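PDB 6JPK: aspartate aminotransferase, cytoplasmic from Schizosaccharomyces pombe 972h-, which catalyses the reversible, pyridoxal 5'-phosphate-dependent transfer of an amino group from L-aspartate to 2-oxoglutarate, giving oxaloacetate and L-glutamate. Local coordinates for residues 77-82 against 102-107; 84-89 against 249-254. The protein carries 1 engineered substitution. All coordinates share one frame; numbering follows the deposited sequence.

Contact 1 (77-82 against 102-107). With PO4 (phosphate ion), chain C.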
loop_
_atom_site.group_PDB
_atom_site.type_symbol
_atom_site.label_atom_id
_atom_site.label_comp_id
_atom_site.label_asym_id
_atom_site.label_seq_id
_atom_site.Cartn_x
_atom_site.Cartn_y
_atom_site.Cartn_z
ATOM N N PRO A 77 8.875 -6.399 -12.582
ATOM C CA PRO A 77 9.048 -5.846 -13.940
ATOM C C PRO A 77 8.154 -6.480 -14.990
ATOM O O PRO A 77 7.647 -5.769 -15.867
ATOM C CB PRO A 77 10.537 -6.097 -14.228
ATOM C CG PRO A 77 11.171 -6.118 -12.863
ATOM C CD PRO A 77 10.156 -6.797 -11.973
ATOM N N ARG A 78 7.928 -7.794 -14.939
ATOM C CA ARG A 78 7.067 -8.375 -15.960
ATOM C C ARG A 78 5.608 -7.996 -15.750
ATOM O O ARG A 78 4.810 -8.119 -16.686
ATOM C CB ARG A 78 7.221 -9.897 -16.007
ATOM C CG ARG A 78 7.168 -10.576 -14.669
ATOM C CD ARG A 78 7.997 -11.874 -14.695
ATOM N NE ARG A 78 8.041 -12.504 -13.376
ATOM C CZ ARG A 78 7.018 -13.171 -12.859
ATOM N NH1 ARG A 78 5.895 -13.287 -13.568
ATOM N NH2 ARG A 78 7.113 -13.718 -11.647
ATOM N N PHE A 79 5.242 -7.547 -14.544
ATOM C CA PHE A 79 3.918 -6.962 -14.368
ATOM C C PHE A 79 3.855 -5.541 -14.919
ATOM O O PHE A 79 2.961 -5.222 -15.710
ATOM C CB PHE A 79 3.501 -6.964 -12.897
ATOM C CG PHE A 79 2.283 -6.100 -12.622
ATOM C CD1 PHE A 79 1.011 -6.533 -12.983
ATOM C CD2 PHE A 79 2.419 -4.847 -12.025
ATOM C CE1 PHE A 79 -0.106 -5.737 -12.741
ATOM C CE2 PHE A 79 1.302 -4.044 -11.767
ATOM C CZ PHE A 79 0.044 -4.489 -12.128
ATOM N N THR A 80 4.774 -4.657 -14.500
ATOM C CA THR A 80 4.654 -3.266 -14.934
ATOM C C THR A 80 4.760 -3.164 -16.449
ATOM O O THR A 80 4.054 -2.362 -17.074
ATOM C CB THR A 80 5.704 -2.369 -14.268
ATOM O OG1 THR A 80 7.016 -2.821 -14.620
ATOM C CG2 THR A 80 5.543 -2.343 -12.730
ATOM N N LYS A 81 5.616 -3.985 -17.067
ATOM C CA LYS A 81 5.711 -3.931 -18.524
ATOM C C LYS A 81 4.419 -4.418 -19.175
ATOM O O LYS A 81 3.897 -3.774 -20.091
ATOM C CB LYS A 81 6.905 -4.747 -19.022
ATOM C CG LYS A 81 7.153 -4.608 -20.538
ATOM C CD LYS A 81 8.286 -5.512 -21.002
ATOM C CE LYS A 81 8.528 -5.404 -22.504
ATOM N NZ LYS A 81 9.437 -6.494 -22.979
ATOM N N ALA A 82 3.885 -5.557 -18.713
ATOM C CA ALA A 82 2.656 -6.106 -19.291
ATOM C C ALA A 82 1.452 -5.199 -19.039
ATOM O O ALA A 82 0.555 -5.100 -19.888
ATOM C CB ALA A 82 2.385 -7.497 -18.719
ATOM N N SER A 102 6.566 3.288 -15.391
ATOM C CA SER A 102 5.488 2.497 -14.799
ATOM C C SER A 102 5.861 2.129 -13.373
ATOM O O SER A 102 6.958 1.619 -13.125
ATOM C CB SER A 102 5.208 1.228 -15.612
ATOM O OG SER A 102 4.846 1.549 -16.954
ATOM N N MET A 103 4.949 2.387 -12.440
ATOM C CA MET A 103 5.161 2.086 -11.032
ATOM C C MET A 103 3.997 1.234 -10.551
ATOM O O MET A 103 2.855 1.711 -10.491
ATOM C CB MET A 103 5.265 3.369 -10.213
ATOM C CG MET A 103 6.476 4.219 -10.574
ATOM S SD MET A 103 7.841 3.859 -9.443
ATOM C CE MET A 103 6.932 4.065 -7.893
ATOM N N GLN A 104 4.281 -0.020 -10.212
ATOM C CA GLN A 104 3.266 -0.847 -9.572
ATOM C C GLN A 104 2.820 -0.155 -8.292
ATOM O O GLN A 104 3.645 0.352 -7.525
ATOM C CB GLN A 104 3.814 -2.240 -9.281
ATOM C CG GLN A 104 2.833 -3.164 -8.569
ATOM C CD GLN A 104 3.460 -4.500 -8.232
ATOM O OE1 GLN A 104 4.427 -4.941 -8.883
ATOM N NE2 GLN A 104 2.911 -5.161 -7.215
ATOM N N SER A 105 1.512 -0.102 -8.083
ATOM C CA SER A 105 0.914 0.678 -7.012
ATOM C C SER A 105 -0.052 -0.189 -6.215
ATOM O O SER A 105 -0.420 -1.299 -6.624
ATOM C CB SER A 105 0.176 1.901 -7.574
ATOM O OG SER A 105 -0.811 1.497 -8.512
ATOM N N VAL A 106 -0.477 0.341 -5.072
ATOM C CA VAL A 106 -1.494 -0.314 -4.261
ATOM C C VAL A 106 -2.827 -0.035 -4.945
ATOM O O VAL A 106 -3.594 0.838 -4.515
ATOM C CB VAL A 106 -1.478 0.196 -2.809
ATOM C CG1 VAL A 106 -2.478 -0.577 -1.950
ATOM C CG2 VAL A 106 -0.073 0.081 -2.219
ATOM N N SER A 107 -3.074 -0.755 -6.041
ATOM C CA SER A 107 -4.268 -0.654 -6.875
ATOM C C SER A 107 -4.455 0.744 -7.454
ATOM O O SER A 107 -3.509 1.545 -7.493
ATOM C CB SER A 107 -5.512 -1.079 -6.092
ATOM O OG SER A 107 -6.460 -1.724 -6.943
HETATM P P PO4 C . -8.918 0.521 -6.408
HETATM O O1 PO4 C . -8.092 1.370 -5.463
HETATM O O2 PO4 C . -8.070 -0.065 -7.513
HETATM O O3 PO4 C . -9.561 -0.582 -5.592
HETATM O O4 PO4 C . -10.014 1.323 -7.067
HETATM O O HOH W 1 6.188 -0.035 -18.372
#

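Contact 2 (84-89 against 249-254). With PO4 (phosphate ion), chain C.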
loop_
_atom_site.group_PDB
_atom_site.type_symbol
_atom_site.label_atom_id
_atom_site.label_comp_id
_atom_site.label_asym_id
_atom_site.label_seq_id
_atom_site.Cartn_x
_atom_site.Cartn_y
_atom_site.Cartn_z
ATOM N N ALA A 84 1.415 -1.938 -18.889
ATOM C CA ALA A 84 1.493 -0.879 -19.890
ATOM C C ALA A 84 1.132 -1.398 -21.278
ATOM O O ALA A 84 0.459 -0.705 -22.054
ATOM C CB ALA A 84 2.898 -0.278 -19.897
ATOM N N GLU A 85 1.597 -2.599 -21.626
ATOM C CA GLU A 85 1.322 -3.124 -22.959
ATOM C C GLU A 85 -0.177 -3.291 -23.198
ATOM O O GLU A 85 -0.674 -2.980 -24.289
ATOM C CB GLU A 85 2.057 -4.454 -23.171
ATOM C CG GLU A 85 3.564 -4.270 -23.293
ATOM C CD GLU A 85 4.351 -5.576 -23.388
ATOM O OE1 GLU A 85 5.383 -5.590 -24.099
ATOM O OE2 GLU A 85 3.955 -6.580 -22.750
ATOM N N VAL A 86 -0.923 -3.763 -22.190
ATOM C CA VAL A 86 -2.344 -4.018 -22.434
ATOM C C VAL A 86 -3.117 -2.701 -22.583
ATOM O O VAL A 86 -4.147 -2.658 -23.270
ATOM C CB VAL A 86 -2.941 -4.929 -21.338
ATOM C CG1 VAL A 86 -3.065 -4.193 -20.008
ATOM C CG2 VAL A 86 -4.316 -5.498 -21.780
ATOM N N LEU A 87 -2.615 -1.603 -21.986
ATOM C CA LEU A 87 -3.222 -0.281 -22.177
ATOM C C LEU A 87 -3.001 0.247 -23.586
ATOM O O LEU A 87 -3.857 0.954 -24.127
ATOM C CB LEU A 87 -2.631 0.736 -21.196
ATOM C CG LEU A 87 -2.978 0.621 -19.717
ATOM C CD1 LEU A 87 -2.232 1.688 -18.921
ATOM C CD2 LEU A 87 -4.493 0.732 -19.523
ATOM N N PHE A 88 -1.837 -0.034 -24.169
ATOM C CA PHE A 88 -1.359 0.614 -25.379
ATOM C C PHE A 88 -1.094 -0.403 -26.484
ATOM O O PHE A 88 -0.114 -0.294 -27.227
ATOM C CB PHE A 88 -0.093 1.430 -25.096
ATOM C CG PHE A 88 -0.316 2.603 -24.150
ATOM C CD1 PHE A 88 -1.145 3.660 -24.516
ATOM C CD2 PHE A 88 0.303 2.644 -22.914
ATOM C CE1 PHE A 88 -1.361 4.743 -23.657
ATOM C CE2 PHE A 88 0.095 3.722 -22.048
ATOM C CZ PHE A 88 -0.744 4.767 -22.421
ATOM N N ARG A 89 -1.973 -1.393 -26.629
ATOM C CA ARG A 89 -1.782 -2.360 -27.710
ATOM C C ARG A 89 -1.689 -1.701 -29.087
ATOM O O ARG A 89 -0.831 -2.130 -29.882
ATOM C CB ARG A 89 -2.883 -3.438 -27.660
ATOM C CG ARG A 89 -2.970 -4.167 -26.294
ATOM C CD ARG A 89 -3.311 -5.666 -26.409
ATOM N NE ARG A 89 -4.707 -5.894 -26.775
ATOM C CZ ARG A 89 -5.204 -7.059 -27.187
ATOM N NH1 ARG A 89 -4.420 -8.129 -27.298
ATOM N NH2 ARG A 89 -6.493 -7.150 -27.499
ATOM N N VAL A 249 -1.399 8.047 -16.469
ATOM C CA VAL A 249 -2.457 7.038 -16.444
ATOM C C VAL A 249 -2.418 6.321 -15.101
ATOM O O VAL A 249 -1.354 5.862 -14.674
ATOM C CB VAL A 249 -2.316 6.016 -17.590
ATOM C CG1 VAL A 249 -3.481 5.025 -17.551
ATOM C CG2 VAL A 249 -2.225 6.707 -18.950
ATOM N N CYS A 250 -3.576 6.205 -14.448
ATOM C CA CYS A 250 -3.720 5.426 -13.219
ATOM C C CYS A 250 -4.607 4.218 -13.504
ATOM O O CYS A 250 -5.781 4.375 -13.850
ATOM C CB CYS A 250 -4.311 6.272 -12.092
ATOM S SG CYS A 250 -3.402 7.799 -11.797
ATOM N N GLN A 251 -4.050 3.018 -13.332
ATOM C CA GLN A 251 -4.640 1.780 -13.827
ATOM C C GLN A 251 -4.900 0.843 -12.663
ATOM O O GLN A 251 -4.033 0.663 -11.805
ATOM C CB GLN A 251 -3.707 1.122 -14.843
ATOM C CG GLN A 251 -4.082 -0.266 -15.321
ATOM C CD GLN A 251 -2.969 -0.853 -16.195
ATOM O OE1 GLN A 251 -1.789 -0.587 -15.953
ATOM N NE2 GLN A 251 -3.339 -1.609 -17.227
ATOM N N SER A 252 -6.092 0.260 -12.627
ATOM C CA SER A 252 -6.466 -0.702 -11.603
ATOM C C SER A 252 -6.839 -2.026 -12.252
ATOM O O SER A 252 -7.502 -2.050 -13.296
ATOM C CB SER A 252 -7.655 -0.187 -10.761
ATOM O OG SER A 252 -8.148 -1.193 -9.897
ATOM N N PHE A 253 -6.428 -3.126 -11.620
ATOM C CA PHE A 253 -6.888 -4.453 -11.999
ATOM C C PHE A 253 -7.897 -5.004 -11.000
ATOM O O PHE A 253 -8.208 -6.200 -11.037
ATOM C CB PHE A 253 -5.702 -5.414 -12.153
ATOM C CG PHE A 253 -4.808 -5.070 -13.310
ATOM C CD1 PHE A 253 -3.777 -4.154 -13.158
ATOM C CD2 PHE A 253 -5.016 -5.636 -14.552
ATOM C CE1 PHE A 253 -2.953 -3.819 -14.224
ATOM C CE2 PHE A 253 -4.202 -5.305 -15.617
ATOM C CZ PHE A 253 -3.172 -4.391 -15.453
ATOM N N ALA A 254 -8.412 -4.145 -10.114
ATOM C CA ALA A 254 -9.330 -4.591 -9.072
ATOM C C ALA A 254 -10.574 -5.235 -9.672
ATOM O O ALA A 254 -10.996 -6.315 -9.244
ATOM C CB ALA A 254 -9.714 -3.409 -8.177
HETATM P P PO4 C . -8.918 0.521 -6.408
HETATM O O1 PO4 C . -8.092 1.370 -5.463
HETATM O O2 PO4 C . -8.070 -0.065 -7.513
HETATM O O3 PO4 C . -9.561 -0.582 -5.592
HETATM O O4 PO4 C . -10.014 1.323 -7.067
#

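Contact 1 (77-82 against 102-107)
Phe79 and Thr80, neighbours on helix 77-87, both pack against the Gln104 side chain of strand 100-106, the ring on CG and the methyl on CB. The phenyl ring and the glutamine chain cross at about a right angle: Phe79 CE2 lies 3.7 Å from Gln104 CG, and CD2 of the same ring is 3.7 Å from Gln104 OE1. Ring and amide planes are turned 72° apart. Phe79 CG stands anti to its backbone N (chi1 167°), which sets CG on the strand side. Thr80 adds its methyl, with CG2 3.7 Å from Gln104 N and 3.9 Å from Gln104 CB. The buried amide oxygen is satisfied by a hydrogen bond from the backbone N of Leu76, just ahead of the helix. No direct hydrogen bond joins 77-82 to 102-107, and this half is close van der Waals packing of ring and methyl on the glutamine. The other half, at Thr80 and Ser102, is partly exposed and looser. There Thr80 CB and Ser102 CB meet at 3.9 Å, and a water bridges the segments, 2.5 Å from Ser102 OG and weakly bonded to Thr80 O. Ser102 OG also hydrogen-bonds His268 on the adjacent strand. The axes of segments 77-82 and 102-106 approach to 8.1 Å at 109°. Helix 297-308 covers Phe79 and Gln104, while Met103, pointing away from helix 77-87, packs on helices 107-127 and 274-289; between these layers lies the strand, outermost within this chain in the mixed sheet of the large domain of this fold-type I PLP enzyme.

Contact 2 (84-89 against 249-254)
Leu87, in the last turn of helix 77-87, lies closest to Gln251 of strand 247-252, their CA atoms 8.7 Å apart, and Phe88 is the first residue to leave helical geometry. Leu87 and Gln251 reach toward each other tip to tip: Leu87 CG is 3.4 Å from Gln251 NE2, and Leu87 CD1 lies 3.8 Å from Gln251 OE1. Gln251 CG is anti to its backbone N (chi1 172°) and the chain beyond is extended, which delivers the amide to the helix. Beside this pair the contact is purely apolar, Leu87 CD1 meeting Val249 CG1 at 3.8 Å and Phe88 CZ approaching Val249 CG2 at 4.2 Å. An alanine in place of Leu87 would probably open a gap beside the Gln251 amide and leave Val249 CG1 without its leucine neighbour. At the far end of the strand, Ser252 OG accepts from Ala254 N in an ST turn and donates to a phosphate ion, with 2.6 Å from Ser252 OG to phosphate O2. The ion probably comes from the crystallisation liquor, and its site is consistent with the pocket for the cofactor's phosphate. Gln251 lies four residues before Lys255, the lysine that by similarity carries the cofactor, their side chains about 11 Å apart. Both ends of the buried amide are satisfied within the fold: NE2 donates to Ala83 O in the helix, and OE1 pairs with His268 NE2 on strand 264-270. These two bonds are likely to fix the rotation of the amide, so that a polar group can lie among leucine and valine carbons.

In the fold
From the N terminus, helix 77-87 is the first element to take part in either contact; its earlier turns serve contact 1 and its last turn contact 2. Contact 1 closes a short loop, the helix meeting strand 100-106 after 19 intervening residues; contact 2 closes a long one of 159 residues, back to strand 247-252. The segments alternate along the chain, so the two loops cross. One helix thus spans two strands of the large mixed sheet that are separated by strand 264-270, whose His268 bonds to both. Phe79 CZ packs 3.7 Å from Phe253 CE1. Ser252, and at a doubtfully short distance Ser107, reach one phosphate ion, as does Tyr70 of the second subunit.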